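Local atomic coordinates of non-toxic crystal protein (Bacillus thuringiensis, PDB entry 2D42), a protein that is non-toxic and of unknown function, but closely resembles the elongated, strand-rich beta-pore-forming toxins of the aerolysin and epsilon-toxin kind. Residues A[47-52]-A[107-112]; A[53-58]-A[155-160]; A[73-78]-A[150-155]; A[78-83]-A[133-138]; A[161-166]-A[230-235]. All blocks are in the same frame, centred on the assembly; numbering follows the deposited sequence.

How the contacts relate
All five contacts lie within the long beta structure, and four of them bear on the long strands 150-185 and 71-94. Contacts 3, 2 and 5 use successive portions of strand 150-185, while contacts 3 and 4 meet on strand 71-94 and share S78; V155 is common to contacts 2 and 3. Contact 1 belongs to a separate three-stranded sheet that rests on contact 5, their centres about 8 Å apart, with I48 O probably hydrogen-bonded to K165 NZ. Contacts 2 and 4 have centres about 12 Å apart and meet through Y156, Y81 and F138. Contact 3 is remote from contact 1, with centres about 30 Å apart. No ligand or active site is known here.

Contact 1: A[47-52]-A[107-112]; sequences PIVTDP and LFFEQV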
# COMPACT_ATOMS: atom_id res chain seq x y z
N PRO A 47 2.35 13.16 -4.89
CA PRO A 47 0.95 12.78 -5.09
C PRO A 47 0.27 13.37 -6.32
O PRO A 47 -0.92 13.15 -6.53
CB PRO A 47 0.30 13.25 -3.80
CG PRO A 47 1.04 14.51 -3.53
CD PRO A 47 2.48 14.11 -3.78
N ILE A 48 1.01 14.11 -7.13
CA ILE A 48 0.44 14.71 -8.33
C ILE A 48 0.61 13.74 -9.49
O ILE A 48 1.71 13.56 -10.00
CB ILE A 48 1.15 16.04 -8.66
CG1 ILE A 48 1.13 16.97 -7.44
CG2 ILE A 48 0.48 16.70 -9.86
CD1 ILE A 48 -0.23 17.10 -6.77
N VAL A 49 -0.47 13.09 -9.90
CA VAL A 49 -0.42 12.13 -11.00
C VAL A 49 -0.59 12.86 -12.34
O VAL A 49 -1.54 13.62 -12.52
CB VAL A 49 -1.54 11.07 -10.88
CG1 VAL A 49 -1.46 10.10 -12.06
CG2 VAL A 49 -1.41 10.33 -9.56
N THR A 50 0.32 12.62 -13.28
CA THR A 50 0.23 13.27 -14.58
C THR A 50 -0.24 12.35 -15.69
O THR A 50 -0.44 12.79 -16.82
CB THR A 50 1.59 13.89 -14.99
OG1 THR A 50 2.60 12.87 -15.02
CG2 THR A 50 2.00 14.98 -14.01
N ASP A 51 -0.45 11.07 -15.36
CA ASP A 51 -0.90 10.08 -16.33
C ASP A 51 -2.26 10.43 -16.93
O ASP A 51 -3.09 11.05 -16.28
CB ASP A 51 -1.03 8.68 -15.69
CG ASP A 51 0.26 8.17 -15.10
OD1 ASP A 51 0.52 6.96 -15.24
OD2 ASP A 51 1.02 8.96 -14.50
N PRO A 52 -2.49 10.02 -18.18
CA PRO A 52 -3.76 10.30 -18.86
C PRO A 52 -4.84 9.39 -18.27
O PRO A 52 -4.53 8.36 -17.68
CB PRO A 52 -3.46 9.95 -20.31
CG PRO A 52 -2.51 8.81 -20.18
CD PRO A 52 -1.57 9.30 -19.08
N LEU A 107 -4.41 11.06 -4.02
CA LEU A 107 -3.71 11.49 -5.22
C LEU A 107 -4.51 12.54 -5.99
O LEU A 107 -5.73 12.60 -5.91
CB LEU A 107 -3.44 10.28 -6.11
CG LEU A 107 -2.58 9.16 -5.50
CD1 LEU A 107 -2.42 8.03 -6.51
CD2 LEU A 107 -1.22 9.71 -5.09
N PHE A 108 -3.80 13.38 -6.74
CA PHE A 108 -4.45 14.40 -7.54
C PHE A 108 -4.15 14.07 -9.00
O PHE A 108 -3.00 13.97 -9.40
CB PHE A 108 -3.93 15.80 -7.22
CG PHE A 108 -4.62 16.89 -7.98
CD1 PHE A 108 -5.97 17.15 -7.79
CD2 PHE A 108 -3.91 17.66 -8.92
CE1 PHE A 108 -6.62 18.15 -8.51
CE2 PHE A 108 -4.55 18.67 -9.65
CZ PHE A 108 -5.91 18.91 -9.44
N PHE A 109 -5.20 13.92 -9.79
CA PHE A 109 -5.03 13.57 -11.18
C PHE A 109 -5.09 14.84 -12.01
O PHE A 109 -6.14 15.28 -12.48
CB PHE A 109 -6.08 12.52 -11.55
CG PHE A 109 -5.88 11.21 -10.83
CD1 PHE A 109 -5.22 10.15 -11.46
CD2 PHE A 109 -6.27 11.06 -9.50
CE1 PHE A 109 -4.94 8.97 -10.78
CE2 PHE A 109 -5.99 9.87 -8.80
CZ PHE A 109 -5.33 8.83 -9.44
N GLU A 110 -3.91 15.44 -12.15
CA GLU A 110 -3.71 16.69 -12.85
C GLU A 110 -4.38 16.84 -14.22
O GLU A 110 -4.86 17.92 -14.55
CB GLU A 110 -2.22 16.94 -12.98
CG GLU A 110 -1.83 18.30 -13.52
CD GLU A 110 -0.35 18.55 -13.33
OE1 GLU A 110 0.02 19.22 -12.34
OE2 GLU A 110 0.45 18.06 -14.16
N GLN A 111 -4.42 15.77 -15.00
CA GLN A 111 -5.03 15.84 -16.32
C GLN A 111 -6.54 16.07 -16.33
O GLN A 111 -7.09 16.48 -17.34
CB GLN A 111 -4.70 14.60 -17.15
CG GLN A 111 -3.32 14.66 -17.78
CD GLN A 111 -3.20 13.80 -19.02
OE1 GLN A 111 -4.04 13.88 -19.93
NE2 GLN A 111 -2.16 12.98 -19.08
N VAL A 112 -7.20 15.80 -15.21
CA VAL A 112 -8.63 16.03 -15.14
C VAL A 112 -8.99 16.94 -13.97
O VAL A 112 -10.16 17.26 -13.76
CB VAL A 112 -9.42 14.70 -15.04
CG1 VAL A 112 -9.27 13.92 -16.35
CG2 VAL A 112 -8.90 13.86 -13.86
O HOH W 1 -3.62 12.94 -14.49
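V49 turns CG1 anti to its backbone N (chi1 179°), and F109 turns CG anti to its carbonyl carbon (chi1 -66°), which brings the valine fork against the aromatic ring. V49 CG2 lies over one face of the ring, offset toward the rim, and makes a CH-pi contact at 4.2 Å from the F109 centroid. A compact, branched valine suits this place: CG2 reaches both that ring and L107 CD1, and CG1 adds a second touch, 3.8 Å from F109 CD1. On the other side of the sheet I48 and F108 run side by side, I48 CD1 being 3.9 Å from F108 CB, and the extended chain of E110 brings its carboxylate oxygens near the methyls I48 CG2 and T50 CG2. In the parallel pairing, backbone bonds run from F108 N to P47 O and from V49 N to F108 O; the one from E110 N to V49 O is weak. Past the strand ends a side chain takes over: Q111 NE2 donates to T50 O at 2.8 Å, almost straight (174°) and within the plane of its amide. P52, which has no N-H, lies alongside that amide. A water joins V49 O, D51 O and Q111 N. This is a short parallel outer strand, 48-49, on a three-stranded mixed sheet, whose V49 and F109 side packs sheet-on-sheet against strands 150-185 and 219-244.

Contact 2: A[53-58]-A[155-160]; sequences VNHIVL and VYTLEQ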
# COMPACT_ATOMS: atom_id res chain seq x y z
N VAL A 53 -6.10 9.76 -18.43
CA VAL A 53 -7.19 8.95 -17.93
C VAL A 53 -7.83 8.26 -19.11
O VAL A 53 -7.64 8.68 -20.25
CB VAL A 53 -8.27 9.81 -17.22
CG1 VAL A 53 -7.63 10.60 -16.09
CG2 VAL A 53 -8.94 10.74 -18.22
N ASN A 54 -8.55 7.17 -18.85
CA ASN A 54 -9.26 6.45 -19.90
C ASN A 54 -10.74 6.62 -19.62
O ASN A 54 -11.16 6.63 -18.47
CB ASN A 54 -8.95 4.94 -19.88
CG ASN A 54 -7.54 4.62 -20.34
OD1 ASN A 54 -6.94 5.37 -21.10
ND2 ASN A 54 -7.02 3.49 -19.90
N HIS A 55 -11.52 6.78 -20.68
CA HIS A 55 -12.96 6.94 -20.57
C HIS A 55 -13.59 5.59 -20.89
O HIS A 55 -13.61 5.17 -22.05
CB HIS A 55 -13.45 8.01 -21.54
CG HIS A 55 -13.49 9.39 -20.95
ND1 HIS A 55 -12.46 9.90 -20.19
CD2 HIS A 55 -14.43 10.36 -21.01
CE1 HIS A 55 -12.77 11.13 -19.80
NE2 HIS A 55 -13.97 11.43 -20.28
N ILE A 56 -14.09 4.93 -19.86
CA ILE A 56 -14.70 3.61 -19.97
C ILE A 56 -16.22 3.66 -20.02
O ILE A 56 -16.86 4.23 -19.14
CB ILE A 56 -14.29 2.74 -18.77
CG1 ILE A 56 -12.77 2.65 -18.69
CG2 ILE A 56 -14.91 1.35 -18.89
CD1 ILE A 56 -12.27 1.95 -17.45
N VAL A 57 -16.80 3.06 -21.06
CA VAL A 57 -18.25 3.01 -21.19
C VAL A 57 -18.74 1.87 -20.31
O VAL A 57 -18.56 0.69 -20.63
CB VAL A 57 -18.68 2.77 -22.64
CG1 VAL A 57 -20.20 2.53 -22.71
CG2 VAL A 57 -18.30 3.97 -23.49
N LEU A 58 -19.33 2.22 -19.17
CA LEU A 58 -19.84 1.23 -18.22
C LEU A 58 -21.17 0.63 -18.66
O LEU A 58 -21.45 -0.54 -18.41
CB LEU A 58 -20.02 1.87 -16.84
CG LEU A 58 -18.77 2.35 -16.08
CD1 LEU A 58 -19.19 3.08 -14.81
CD2 LEU A 58 -17.88 1.17 -15.76
N VAL A 155 -25.54 6.98 -22.22
CA VAL A 155 -24.27 6.27 -22.10
C VAL A 155 -23.63 6.65 -20.77
O VAL A 155 -23.43 7.83 -20.49
CB VAL A 155 -23.30 6.64 -23.26
CG1 VAL A 155 -21.94 6.01 -23.03
CG2 VAL A 155 -23.89 6.15 -24.60
N TYR A 156 -23.34 5.64 -19.96
CA TYR A 156 -22.72 5.80 -18.63
C TYR A 156 -21.22 5.58 -18.79
O TYR A 156 -20.78 4.49 -19.17
CB TYR A 156 -23.32 4.77 -17.67
CG TYR A 156 -23.04 5.01 -16.20
CD1 TYR A 156 -22.97 6.30 -15.67
CD2 TYR A 156 -22.92 3.93 -15.32
CE1 TYR A 156 -22.78 6.51 -14.30
CE2 TYR A 156 -22.73 4.13 -13.95
CZ TYR A 156 -22.67 5.42 -13.44
OH TYR A 156 -22.54 5.61 -12.08
N THR A 157 -20.45 6.63 -18.53
CA THR A 157 -19.00 6.59 -18.67
C THR A 157 -18.24 6.78 -17.37
O THR A 157 -18.60 7.62 -16.53
CB THR A 157 -18.53 7.69 -19.65
OG1 THR A 157 -19.09 7.43 -20.94
CG2 THR A 157 -17.01 7.71 -19.76
N LEU A 158 -17.17 6.00 -17.21
CA LEU A 158 -16.32 6.11 -16.04
C LEU A 158 -14.97 6.65 -16.45
O LEU A 158 -14.36 6.17 -17.41
CB LEU A 158 -16.11 4.75 -15.37
CG LEU A 158 -15.02 4.73 -14.28
CD1 LEU A 158 -15.46 5.58 -13.09
CD2 LEU A 158 -14.73 3.31 -13.83
N GLU A 159 -14.51 7.68 -15.74
CA GLU A 159 -13.21 8.24 -16.01
C GLU A 159 -12.27 7.50 -15.06
O GLU A 159 -12.36 7.66 -13.84
CB GLU A 159 -13.21 9.73 -15.72
CG GLU A 159 -11.93 10.43 -16.07
CD GLU A 159 -12.10 11.93 -16.02
OE1 GLU A 159 -11.94 12.51 -14.92
OE2 GLU A 159 -12.41 12.53 -17.07
N GLN A 160 -11.40 6.68 -15.62
CA GLN A 160 -10.46 5.89 -14.83
C GLN A 160 -9.04 6.42 -14.89
O GLN A 160 -8.46 6.56 -15.96
CB GLN A 160 -10.46 4.44 -15.31
CG GLN A 160 -9.60 3.51 -14.45
CD GLN A 160 -9.60 2.09 -14.96
OE1 GLN A 160 -9.25 1.83 -16.11
NE2 GLN A 160 -9.99 1.14 -14.10
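I56 and L158 face each other as an antiparallel hydrogen-bonded pair, with L158 N 2.6 Å from I56 O and I56 N bonded back to L158 O. N54 and Q160 form a second such pair, and L58 N adds a more bent bond to Y156 O. Around this core, L58 CD1 packs on L158 CB at 3.5 Å and on Y156 CE2 at 3.8 Å, one methyl of the leucine fork filling the angle between them. I56 CD1 lies across the extended chain of Q160, 3.3 Å from its OE1. On the opposite side H55 and E159 run side by side, H55 CE1 3.1 Å from E159 OE2, while V53 CG2 touches E159 CG. Farther out, Q235 NE2 and D140 OD2 help to fix E159 OE1 and Y156 OH by hydrogen bonds. Backbone bonds of V155, T157 and E159 to D239, F237 and L234/Q235 put strand 219-244 on the other edge of strand 150-185, and Y81 of strand 71-94 meets the side bearing I56, L158 and Q160.

Contact 3: A[73-78]-A[150-155]; sequences GVFSFS and HRATGV
F75 reaches the second strand with its ring tip: CZ lies 3.5 Å from A152 O, which sits at the ring edge and in its plane, so the slightly positive aromatic C-H faces a carbonyl oxygen. The same CZ is 4.2 Å from A152 CB. G154 passes over one face of this ring, offset toward the rim, with its CA in a CH-pi contact 4.0 Å from the F75 centroid and only 17° off the ring normal. Glycine suits the place, since it offers CA hydrogens and leaves no side chain between the ring and the main chain. Two residues on, F77 repeats the disposition of F75, with CG again anti to the carbonyl carbon (chi1 -68°), and points to the same side of its strand. Its ring makes a lighter contact: CZ is 3.6 Å from G154 O, which lies near the ring plane at its edge. No hydrogen bond joins the segments. Their axes come no nearer than 8.8 Å and run 21° apart, the separation of strands that meet through side chains and not through backbone pairing. Both phenylalanines are buried between neighbours. F75 also touches R61 and I63 of strand 54-65, F77 stacks on Y156 and touches I238 of strand 219-244, and A152 meets V240. Through its backbone, strand 71-94 is paired with Q142 and D140 of strand 129-146.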
# COMPACT_ATOMS: atom_id res chain seq x y z
N GLY A 73 -38.14 10.61 -19.24
CA GLY A 73 -37.43 9.35 -19.13
C GLY A 73 -36.39 9.49 -18.04
O GLY A 73 -35.94 10.59 -17.74
N VAL A 74 -36.02 8.38 -17.42
CA VAL A 74 -35.01 8.41 -16.38
C VAL A 74 -34.11 7.19 -16.52
O VAL A 74 -34.60 6.05 -16.58
CB VAL A 74 -35.64 8.39 -14.96
CG1 VAL A 74 -34.56 8.24 -13.90
CG2 VAL A 74 -36.40 9.70 -14.70
N PHE A 75 -32.81 7.44 -16.63
CA PHE A 75 -31.82 6.38 -16.72
C PHE A 75 -31.24 6.21 -15.32
O PHE A 75 -30.66 7.14 -14.77
CB PHE A 75 -30.69 6.76 -17.68
CG PHE A 75 -31.09 6.79 -19.12
CD1 PHE A 75 -31.36 5.62 -19.81
CD2 PHE A 75 -31.18 8.00 -19.80
CE1 PHE A 75 -31.71 5.65 -21.16
CE2 PHE A 75 -31.54 8.04 -21.15
CZ PHE A 75 -31.80 6.86 -21.83
N SER A 76 -31.40 5.03 -14.74
CA SER A 76 -30.84 4.76 -13.43
C SER A 76 -29.74 3.70 -13.60
O SER A 76 -30.01 2.54 -13.91
CB SER A 76 -31.91 4.24 -12.48
OG SER A 76 -31.30 3.78 -11.29
N PHE A 77 -28.49 4.12 -13.37
CA PHE A 77 -27.34 3.25 -13.52
C PHE A 77 -26.70 2.84 -12.20
O PHE A 77 -26.63 3.61 -11.25
CB PHE A 77 -26.27 3.94 -14.37
CG PHE A 77 -26.66 4.13 -15.81
CD1 PHE A 77 -26.73 3.03 -16.67
CD2 PHE A 77 -26.90 5.40 -16.32
CE1 PHE A 77 -27.04 3.21 -18.03
CE2 PHE A 77 -27.21 5.59 -17.66
CZ PHE A 77 -27.28 4.49 -18.52
N SER A 78 -26.21 1.60 -12.17
CA SER A 78 -25.53 1.04 -11.02
C SER A 78 -24.51 0.06 -11.57
O SER A 78 -24.86 -0.98 -12.11
CB SER A 78 -26.51 0.29 -10.12
OG SER A 78 -25.80 -0.47 -9.16
N HIS A 150 -38.87 10.31 -31.03
CA HIS A 150 -37.43 10.44 -30.80
C HIS A 150 -36.96 9.30 -29.90
O HIS A 150 -37.76 8.63 -29.25
CB HIS A 150 -37.12 11.76 -30.08
CG HIS A 150 -37.02 12.95 -30.97
ND1 HIS A 150 -38.08 13.42 -31.72
CD2 HIS A 150 -35.98 13.78 -31.23
CE1 HIS A 150 -37.70 14.49 -32.39
NE2 HIS A 150 -36.43 14.73 -32.11
N ARG A 151 -35.65 9.07 -29.87
CA ARG A 151 -35.10 8.04 -29.00
C ARG A 151 -33.99 8.72 -28.20
O ARG A 151 -33.29 9.61 -28.72
CB ARG A 151 -34.51 6.87 -29.80
CG ARG A 151 -33.14 7.14 -30.39
CD ARG A 151 -32.40 5.84 -30.73
NE ARG A 151 -33.10 5.07 -31.75
CZ ARG A 151 -33.28 5.48 -33.00
NH1 ARG A 151 -32.81 6.66 -33.39
NH2 ARG A 151 -33.95 4.72 -33.87
N ALA A 152 -33.84 8.32 -26.94
CA ALA A 152 -32.80 8.87 -26.09
C ALA A 152 -31.83 7.74 -25.77
O ALA A 152 -32.22 6.67 -25.30
CB ALA A 152 -33.39 9.43 -24.80
N THR A 153 -30.55 7.98 -26.03
CA THR A 153 -29.54 6.98 -25.75
C THR A 153 -28.64 7.50 -24.65
O THR A 153 -27.90 8.46 -24.83
CB THR A 153 -28.71 6.68 -27.00
OG1 THR A 153 -29.58 6.17 -28.01
CG2 THR A 153 -27.64 5.65 -26.69
N GLY A 154 -28.76 6.87 -23.48
CA GLY A 154 -27.94 7.27 -22.35
C GLY A 154 -26.72 6.37 -22.21
O GLY A 154 -26.85 5.16 -22.07
N VAL A 155 -25.54 6.98 -22.22
CA VAL A 155 -24.27 6.27 -22.10
C VAL A 155 -23.63 6.65 -20.77
O VAL A 155 -23.43 7.83 -20.49
CB VAL A 155 -23.30 6.64 -23.26
CG1 VAL A 155 -21.94 6.01 -23.03
CG2 VAL A 155 -23.89 6.15 -24.60

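Contact 4: A[78-83]-A[133-138]; sequences SNAYTS and DATQDF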
# COMPACT_ATOMS: atom_id res chain seq x y z
N SER A 78 -26.21 1.60 -12.17
CA SER A 78 -25.53 1.04 -11.02
C SER A 78 -24.51 0.06 -11.57
O SER A 78 -24.86 -0.98 -12.11
CB SER A 78 -26.51 0.29 -10.12
OG SER A 78 -25.80 -0.47 -9.16
N ASN A 79 -23.23 0.39 -11.42
CA ASN A 79 -22.21 -0.50 -11.93
C ASN A 79 -21.05 -0.60 -10.93
O ASN A 79 -20.48 0.41 -10.51
CB ASN A 79 -21.76 0.01 -13.30
CG ASN A 79 -22.94 0.13 -14.29
OD1 ASN A 79 -23.36 -0.85 -14.91
ND2 ASN A 79 -23.48 1.34 -14.43
N ALA A 80 -20.73 -1.83 -10.54
CA ALA A 80 -19.65 -2.07 -9.60
C ALA A 80 -18.37 -2.36 -10.36
O ALA A 80 -18.17 -3.46 -10.86
CB ALA A 80 -20.00 -3.26 -8.69
N TYR A 81 -17.50 -1.35 -10.45
CA TYR A 81 -16.24 -1.46 -11.17
C TYR A 81 -15.08 -1.80 -10.24
O TYR A 81 -14.94 -1.22 -9.17
CB TYR A 81 -15.93 -0.15 -11.89
CG TYR A 81 -14.99 -0.32 -13.07
CD1 TYR A 81 -15.42 -0.93 -14.24
CD2 TYR A 81 -13.66 0.11 -12.99
CE1 TYR A 81 -14.56 -1.12 -15.33
CE2 TYR A 81 -12.78 -0.07 -14.06
CZ TYR A 81 -13.24 -0.69 -15.23
OH TYR A 81 -12.38 -0.90 -16.29
N THR A 82 -14.23 -2.72 -10.68
CA THR A 82 -13.09 -3.15 -9.90
C THR A 82 -11.78 -2.63 -10.46
O THR A 82 -11.44 -2.92 -11.60
CB THR A 82 -12.99 -4.67 -9.84
OG1 THR A 82 -14.15 -5.19 -9.18
CG2 THR A 82 -11.74 -5.10 -9.10
N SER A 83 -11.05 -1.87 -9.65
CA SER A 83 -9.76 -1.34 -10.07
C SER A 83 -8.69 -1.96 -9.17
O SER A 83 -8.92 -2.19 -7.99
CB SER A 83 -9.74 0.19 -9.95
OG SER A 83 -10.68 0.79 -10.83
N ASP A 133 -7.63 -5.61 -4.99
CA ASP A 133 -8.75 -5.26 -5.85
C ASP A 133 -9.78 -4.54 -5.02
O ASP A 133 -10.27 -5.09 -4.04
CB ASP A 133 -9.39 -6.49 -6.48
CG ASP A 133 -8.49 -7.18 -7.47
OD1 ASP A 133 -7.84 -6.48 -8.27
OD2 ASP A 133 -8.45 -8.42 -7.46
N ALA A 134 -10.09 -3.32 -5.41
CA ALA A 134 -11.08 -2.53 -4.69
C ALA A 134 -12.29 -2.38 -5.60
O ALA A 134 -12.15 -2.10 -6.80
CB ALA A 134 -10.52 -1.18 -4.33
N THR A 135 -13.48 -2.56 -5.04
CA THR A 135 -14.70 -2.43 -5.82
C THR A 135 -15.39 -1.11 -5.51
O THR A 135 -15.71 -0.82 -4.36
CB THR A 135 -15.67 -3.59 -5.52
OG1 THR A 135 -15.10 -4.82 -6.00
CG2 THR A 135 -17.00 -3.35 -6.21
N GLN A 136 -15.59 -0.31 -6.54
CA GLN A 136 -16.27 0.97 -6.39
C GLN A 136 -17.68 0.78 -6.92
O GLN A 136 -17.87 0.20 -7.98
CB GLN A 136 -15.54 2.05 -7.20
CG GLN A 136 -14.17 2.41 -6.63
CD GLN A 136 -13.44 3.43 -7.48
OE1 GLN A 136 -12.84 3.09 -8.51
NE2 GLN A 136 -13.49 4.70 -7.06
N ASP A 137 -18.67 1.24 -6.16
CA ASP A 137 -20.07 1.10 -6.58
C ASP A 137 -20.59 2.41 -7.17
O ASP A 137 -21.09 3.27 -6.44
CB ASP A 137 -20.95 0.69 -5.40
CG ASP A 137 -20.57 -0.65 -4.81
OD1 ASP A 137 -20.65 -1.67 -5.52
OD2 ASP A 137 -20.20 -0.70 -3.62
N PHE A 138 -20.49 2.56 -8.48
CA PHE A 138 -20.96 3.77 -9.12
C PHE A 138 -22.45 3.72 -9.39
O PHE A 138 -22.95 2.82 -10.08
CB PHE A 138 -20.18 4.01 -10.42
CG PHE A 138 -18.71 4.20 -10.22
CD1 PHE A 138 -18.22 5.34 -9.61
CD2 PHE A 138 -17.80 3.21 -10.62
CE1 PHE A 138 -16.85 5.51 -9.38
CE2 PHE A 138 -16.44 3.37 -10.40
CZ PHE A 138 -15.96 4.52 -9.78
O HOH W 2 -23.18 0.15 -7.85
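N79 with F138, Y81 with Q136 and S83 with A134 are three hydrogen-bonded pairs of an antiparallel sheet, each joined by two backbone bonds. N79 N to F138 O is the shortest, 2.8 Å, whereas Y81 N to Q136 O at 2.9 Å is markedly bent (135°). CA-H...O contacts fill in between them, as from A80 CA to Q136 O at 3.3 Å. Polar side chains add little across the strands. T82 and T135 both hold OG1 anti to the carbonyl carbon (chi1 -63° and -66°), and their hydroxyls form a weak hydrogen bond of 3.3 Å. A water bonded to S78 OG gives a weak bond to F138 O. D133 turns its carboxylate to R84 in a salt bridge, and Q136 OE1 accepts from G233 N. Apolar contacts are small. Y81 CB lies in the plane of the F138 ring at its edge, 3.9 Å from CE2; on the exposed side A80 CB meets T135 CG2 at 3.9 Å and T82 CG2 meets D133 CB at 3.8 Å. Beta-branched threonine favours an extended strand and its hydroxyl suits an exposed face, and small alanine leaves T135 CG2 room, while the side bearing Y81 and F138 packs on strand 150-185. Such a pair of long strands, rich in serine and threonine, recalls the aerolysin-like toxins. The hairpin 101-109/114-122 between them may correspond to those relatives' membrane-inserting one.

Contact 5: A[161-166]-A[230-235]; sequences GAFEKM and GQIGLQ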
# COMPACT_ATOMS: atom_id res chain seq x y z
N GLY A 161 -8.49 6.71 -13.71
CA GLY A 161 -7.13 7.20 -13.62
C GLY A 161 -6.15 6.05 -13.44
O GLY A 161 -6.54 4.94 -13.08
N ALA A 162 -4.88 6.31 -13.71
CA ALA A 162 -3.85 5.29 -13.56
C ALA A 162 -2.64 6.00 -12.99
O ALA A 162 -2.46 7.20 -13.20
CB ALA A 162 -3.51 4.67 -14.93
N PHE A 163 -1.79 5.27 -12.27
CA PHE A 163 -0.62 5.90 -11.68
C PHE A 163 0.48 4.88 -11.40
O PHE A 163 0.25 3.68 -11.38
CB PHE A 163 -1.02 6.57 -10.36
CG PHE A 163 -1.62 5.62 -9.38
CD1 PHE A 163 -0.82 4.92 -8.48
CD2 PHE A 163 -2.98 5.32 -9.42
CE1 PHE A 163 -1.36 3.94 -7.64
CE2 PHE A 163 -3.54 4.35 -8.59
CZ PHE A 163 -2.72 3.66 -7.70
N GLU A 164 1.68 5.40 -11.18
CA GLU A 164 2.84 4.60 -10.85
C GLU A 164 3.67 5.56 -10.01
O GLU A 164 4.15 6.58 -10.50
CB GLU A 164 3.60 4.19 -12.11
CG GLU A 164 4.39 2.91 -11.92
CD GLU A 164 5.22 2.56 -13.14
OE1 GLU A 164 4.67 2.58 -14.27
OE2 GLU A 164 6.42 2.25 -12.96
N LYS A 165 3.81 5.24 -8.73
CA LYS A 165 4.55 6.12 -7.83
C LYS A 165 5.53 5.43 -6.90
O LYS A 165 5.37 4.26 -6.55
CB LYS A 165 3.58 6.92 -6.96
CG LYS A 165 2.71 7.90 -7.71
CD LYS A 165 3.52 9.08 -8.22
CE LYS A 165 2.61 10.07 -8.92
NZ LYS A 165 3.34 11.34 -9.18
N MET A 166 6.53 6.19 -6.49
CA MET A 166 7.53 5.70 -5.56
C MET A 166 6.90 5.91 -4.18
O MET A 166 6.11 6.83 -3.98
CB MET A 166 8.82 6.52 -5.71
CG MET A 166 9.88 6.29 -4.64
SD MET A 166 9.69 7.48 -3.27
CE MET A 166 10.44 8.96 -4.02
N GLY A 230 -1.40 1.39 -10.19
CA GLY A 230 -2.77 0.93 -10.23
C GLY A 230 -3.71 1.86 -10.96
O GLY A 230 -3.29 2.82 -11.62
N GLN A 231 -5.00 1.57 -10.84
CA GLN A 231 -6.02 2.37 -11.49
C GLN A 231 -7.15 2.62 -10.52
O GLN A 231 -7.33 1.87 -9.56
CB GLN A 231 -6.55 1.64 -12.72
CG GLN A 231 -5.51 1.45 -13.80
CD GLN A 231 -5.94 0.43 -14.84
OE1 GLN A 231 -5.53 0.51 -16.00
NE2 GLN A 231 -6.74 -0.54 -14.43
N ILE A 232 -7.92 3.68 -10.76
CA ILE A 232 -9.05 3.99 -9.90
C ILE A 232 -10.09 4.82 -10.65
O ILE A 232 -9.74 5.66 -11.49
CB ILE A 232 -8.63 4.80 -8.65
CG1 ILE A 232 -8.13 6.18 -9.07
CG2 ILE A 232 -7.51 4.09 -7.92
CD1 ILE A 232 -8.00 7.12 -7.91
N GLY A 233 -11.36 4.58 -10.35
CA GLY A 233 -12.44 5.34 -10.96
C GLY A 233 -12.44 6.70 -10.29
O GLY A 233 -12.45 6.77 -9.06
N LEU A 234 -12.41 7.76 -11.08
CA LEU A 234 -12.37 9.13 -10.56
C LEU A 234 -13.72 9.82 -10.51
O LEU A 234 -14.04 10.51 -9.53
CB LEU A 234 -11.39 9.97 -11.40
CG LEU A 234 -9.94 9.46 -11.36
CD1 LEU A 234 -9.06 10.29 -12.30
CD2 LEU A 234 -9.42 9.53 -9.92
N GLN A 235 -14.50 9.68 -11.58
CA GLN A 235 -15.83 10.28 -11.65
C GLN A 235 -16.60 9.63 -12.79
O GLN A 235 -16.01 8.93 -13.63
CB GLN A 235 -15.75 11.79 -11.90
CG GLN A 235 -15.31 12.16 -13.30
CD GLN A 235 -15.28 13.66 -13.52
OE1 GLN A 235 -16.27 14.35 -13.30
NE2 GLN A 235 -14.13 14.18 -13.96
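G161, F163 and G230 bury the most surface in this antiparallel strand pair. F163 holds CG between the backbone N and the carbonyl carbon, the crowded position (chi1 58°), so that the ring can reach across to the partner strand, where it lies over G230. G230 N lies 3.5 Å above the plane of that ring, offset toward its rim, and G230 CA makes a CH-pi contact 4.1 Å from the centroid. A glycine suits such a place because its bare main chain lets the ring lie flat on it. This is a cross-strand glycine-aromatic pair. F163 N donates to G230 O at 2.9 Å and G230 N returns a bond to F163 O. At the ring edge, CE2 meets I232 CG2 at 4.0 Å. G161 makes the same kind of two-bond pair with I232, G161 N to I232 O at 2.8 Å and I232 N to G161 O. With no side chain in the way, L234 CD1 packs against the CA of G161 at 3.9 Å. On the other side of the sheet A162 CB touches Q231 CG at 4.0 Å, a small residue beside a longer aliphatic stem. The face bearing F163 and I232 is packed by the three-stranded sheet: I118 of strand 114-122 touches both, L107 meets F163 and F109 meets I232. Backbone bonding continues from K165 to I228, and strand 71-94 follows beside Q231 through R84.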